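Local coordinates for protein endolytic peptidoglycan transglycosylase RlpA (Pseudomonas aeruginosa, PDB 6I05) that cleaves peptidoglycan as a lytic transglycosylase with a strong preference for naked glycan strands lacking stem peptides, which SPOR domains recognise at the division septum, at residues P31-S36 against R46-P51. Residues are numbered along the deposited sequence; the frame is centred on the assembly and turned at random.
Sequences PVFISS and RVRLGP
The carbonyl oxygen of Ser-35 is gripped twice by Arg-46: the backbone N lies 3.0 Å from Ser-35 O, and the side-chain NE reaches the same oxygen at 3.2 Å. The two donors sit above opposite faces of the carbonyl plane. A bend at chi3 (-53°) turns NE back toward Ser-35, and the guanidinium then meets this residue side-on, Arg-46 NH2 donating to Ser-35 OG at 2.8 Å. Both acceptors lie close to the guanidinium plane, which fixes the rotation of the group, while Arg-48 NH2 lies over one of its faces, toward the rim; two like charges this close would be expected to repel, and the bonds to Ser-35 may help to offset that. Arg-48 itself is extended, and its NE is bonded to Gln-7 of strand 4-11.

Phe-33 and Arg-48 form the next hydrogen-bonded pair, joined by two backbone bonds, with Arg-48 N at 2.8 Å from Phe-33 O. Phe-33 CG sits between its backbone N and carbonyl carbon (chi1 59°), and the ring lies against Arg-48, whose CB makes a CH-pi contact over one face, 4.0 Å from the Phe-33 centroid and off-centre. Gly-50 O meets the ring edge, and Gly-50 N donates to Pro-31 O at 2.9 Å. On the other sheet face, Val-32 CG1 and Ile-34 CG1 meet the two methyls of Val-47, and all three residues touch helix 14-25.

Ladder and side-chain grip together illustrate a twisted antiparallel beta hairpin, here joining the edge strand 32-39 to strand 42-52 in the helix-backed four-stranded sheet of the SPOR domain.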
ATOM      1  N   PRO A  31       0.059   9.467   2.243  1.00 15.87           N
ATOM      2  CA  PRO A  31      -1.246   9.169   1.641  1.00 14.89           C
ATOM      3  C   PRO A  31      -1.341   7.694   1.297  1.00 12.22           C
ATOM      4  O   PRO A  31      -0.392   7.098   0.796  1.00 13.27           O
ATOM      5  CB  PRO A  31      -1.258  10.030   0.369  1.00 17.19           C
ATOM      6  CG  PRO A  31      -0.269  11.110   0.628  1.00 19.05           C
ATOM      7  CD  PRO A  31       0.803  10.473   1.462  1.00 18.38           C
ATOM      8  N   VAL A  32      -2.500   7.109   1.570  1.00 10.88           N
ATOM      9  CA  VAL A  32      -2.789   5.718   1.247  1.00 10.94           C
ATOM     10  C   VAL A  32      -3.932   5.720   0.246  1.00 10.55           C
ATOM     11  O   VAL A  32      -4.910   6.455   0.419  1.00 12.84           O
ATOM     12  CB  VAL A  32      -3.181   4.919   2.509  1.00 11.50           C
ATOM     13  CG1 VAL A  32      -3.323   3.443   2.188  1.00 12.38           C
ATOM     14  CG2 VAL A  32      -2.167   5.127   3.633  1.00 14.08           C
ATOM     15  N   PHE A  33      -3.814   4.917  -0.808  1.00 10.04           N
ATOM     16  CA  PHE A  33      -4.817   4.951  -1.859  1.00 10.15           C
ATOM     17  C   PHE A  33      -4.922   3.577  -2.493  1.00  9.92           C
ATOM     18  O   PHE A  33      -4.034   2.734  -2.355  1.00 10.66           O
ATOM     19  CB  PHE A  33      -4.500   6.030  -2.907  1.00 11.32           C
ATOM     20  CG  PHE A  33      -3.171   5.859  -3.588  1.00 11.40           C
ATOM     21  CD1 PHE A  33      -2.005   6.360  -3.027  1.00 12.29           C
ATOM     22  CD2 PHE A  33      -3.094   5.209  -4.816  1.00 11.84           C
ATOM     23  CE1 PHE A  33      -0.789   6.209  -3.683  1.00 13.12           C
ATOM     24  CE2 PHE A  33      -1.886   5.057  -5.465  1.00 12.07           C
ATOM     25  CZ  PHE A  33      -0.731   5.558  -4.899  1.00 12.89           C
ATOM     26  N   ILE A  34      -6.016   3.367  -3.207  1.00 10.31           N
ATOM     27  CA  ILE A  34      -6.249   2.137  -3.948  1.00 10.01           C
ATOM     28  C   ILE A  34      -6.165   2.459  -5.428  1.00 10.41           C
ATOM     29  O   ILE A  34      -6.782   3.422  -5.895  1.00 12.88           O
ATOM     30  CB  ILE A  34      -7.606   1.513  -3.589  1.00 11.81           C
ATOM     31  CG1 ILE A  34      -7.598   1.098  -2.114  1.00 14.17           C
ATOM     32  CG2 ILE A  34      -7.900   0.307  -4.487  1.00 13.30           C
ATOM     33  CD1 ILE A  34      -8.969   0.814  -1.545  1.00 16.22           C
ATOM     34  N   SER A  35      -5.380   1.680  -6.158  1.00 10.34           N
ATOM     35  CA  SER A  35      -5.297   1.780  -7.611  1.00 11.63           C
ATOM     36  C   SER A  35      -5.850   0.475  -8.167  1.00 11.10           C
ATOM     37  O   SER A  35      -5.242  -0.586  -8.002  1.00 12.31           O
ATOM     38  CB  SER A  35      -3.855   2.007  -8.058  1.00 14.18           C
ATOM     39  OG  SER A  35      -3.732   1.857  -9.457  1.00 16.38           O
ATOM     40  N   SER A  36      -7.014   0.548  -8.794  1.00 11.52           N
ATOM     41  CA  SER A  36      -7.694  -0.628  -9.313  1.00 13.30           C
ATOM     42  C   SER A  36      -7.457  -0.724 -10.813  1.00 13.32           C
ATOM     43  O   SER A  36      -7.602   0.273 -11.532  1.00 15.20           O
ATOM     44  CB  SER A  36      -9.193  -0.530  -9.030  1.00 14.69           C
ATOM     45  OG  SER A  36      -9.431  -0.372  -7.641  1.00 17.53           O
ATOM     46  N   ARG A  46      -5.168  -2.630  -5.873  1.00 10.46           N
ATOM     47  CA  ARG A  46      -3.834  -2.535  -5.289  1.00 10.84           C
ATOM     48  C   ARG A  46      -3.809  -1.433  -4.247  1.00 10.31           C
ATOM     49  O   ARG A  46      -4.221  -0.306  -4.523  1.00 13.20           O
ATOM     50  CB  ARG A  46      -2.803  -2.248  -6.380  1.00 11.80           C
ATOM     51  CG  ARG A  46      -2.929  -3.280  -7.499  1.00 16.08           C
ATOM     52  CD  ARG A  46      -2.185  -2.970  -8.759  1.00 19.19           C
ATOM     53  NE  ARG A  46      -2.485  -1.653  -9.302  1.00 17.95           N
ATOM     54  CZ  ARG A  46      -1.827  -1.152 -10.333  1.00 18.17           C
ATOM     55  NH1 ARG A  46      -0.888  -1.888 -10.918  1.00 20.35           N
ATOM     56  NH2 ARG A  46      -2.081   0.070 -10.761  1.00 18.61           N
ATOM     57  N   VAL A  47      -3.330  -1.756  -3.053  1.00  9.82           N
ATOM     58  CA  VAL A  47      -3.279  -0.797  -1.957  1.00  9.58           C
ATOM     59  C   VAL A  47      -1.868  -0.238  -1.888  1.00  8.99           C
ATOM     60  O   VAL A  47      -0.905  -0.989  -1.687  1.00 10.14           O
ATOM     61  CB  VAL A  47      -3.697  -1.438  -0.627  1.00 11.55           C
ATOM     62  CG1 VAL A  47      -3.657  -0.406   0.491  1.00 13.07           C
ATOM     63  CG2 VAL A  47      -5.092  -2.048  -0.745  1.00 12.91           C
ATOM     64  N   ARG A  48      -1.741   1.073  -2.071  1.00  9.51           N
ATOM     65  CA  ARG A  48      -0.459   1.733  -2.225  1.00  9.56           C
ATOM     66  C   ARG A  48      -0.369   2.932  -1.298  1.00  9.50           C
ATOM     67  O   ARG A  48      -1.371   3.421  -0.766  1.00 10.26           O
ATOM     68  CB  ARG A  48      -0.259   2.184  -3.674  1.00  9.89           C
ATOM     69  CG  ARG A  48      -0.129   1.011  -4.610  1.00 10.48           C
ATOM     70  CD  ARG A  48       0.030   1.419  -6.047  1.00 11.28           C
ATOM     71  NE  ARG A  48       0.417   0.245  -6.820  1.00 11.36           N
ATOM     72  CZ  ARG A  48       0.850   0.272  -8.072  1.00 13.33           C
ATOM     73  NH1 ARG A  48       0.920   1.418  -8.733  1.00 16.30           N
ATOM     74  NH2 ARG A  48       1.214  -0.860  -8.653  1.00 15.45           N
ATOM     75  N   LEU A  49       0.854   3.407  -1.103  1.00 10.58           N
ATOM     76  CA  LEU A  49       1.026   4.638  -0.347  1.00 12.10           C
ATOM     77  C   LEU A  49       2.182   5.445  -0.912  1.00  9.92           C
ATOM     78  O   LEU A  49       3.118   4.903  -1.503  1.00 10.91           O
ATOM     79  CB  LEU A  49       1.113   4.416   1.160  1.00 15.73           C
ATOM     80  CG  LEU A  49       2.325   3.604   1.537  1.00 16.05           C
ATOM     81  CD1 LEU A  49       3.386   4.517   2.085  1.00 18.55           C
ATOM     82  CD2 LEU A  49       1.951   2.575   2.575  1.00 20.15           C
ATOM     83  N   GLY A  50       2.077   6.756  -0.752  1.00 10.72           N
ATOM     84  CA  GLY A  50       3.048   7.671  -1.286  1.00 11.45           C
ATOM     85  C   GLY A  50       2.350   8.885  -1.854  1.00 12.44           C
ATOM     86  O   GLY A  50       1.119   8.953  -1.871  1.00 14.22           O
ATOM     87  N   PRO A  51       3.121   9.866  -2.360  1.00 11.43           N
ATOM     88  CA  PRO A  51       4.574   9.789  -2.551  1.00 11.21           C
ATOM     89  C   PRO A  51       5.373  10.029  -1.275  1.00 10.83           C
ATOM     90  O   PRO A  51       5.114  10.981  -0.522  1.00 13.53           O
ATOM     91  CB  PRO A  51       4.852  10.919  -3.549  1.00 11.56           C
ATOM     92  CG  PRO A  51       3.747  11.907  -3.319  1.00 12.82           C
ATOM     93  CD  PRO A  51       2.545  11.091  -2.949  1.00 13.04           C
TER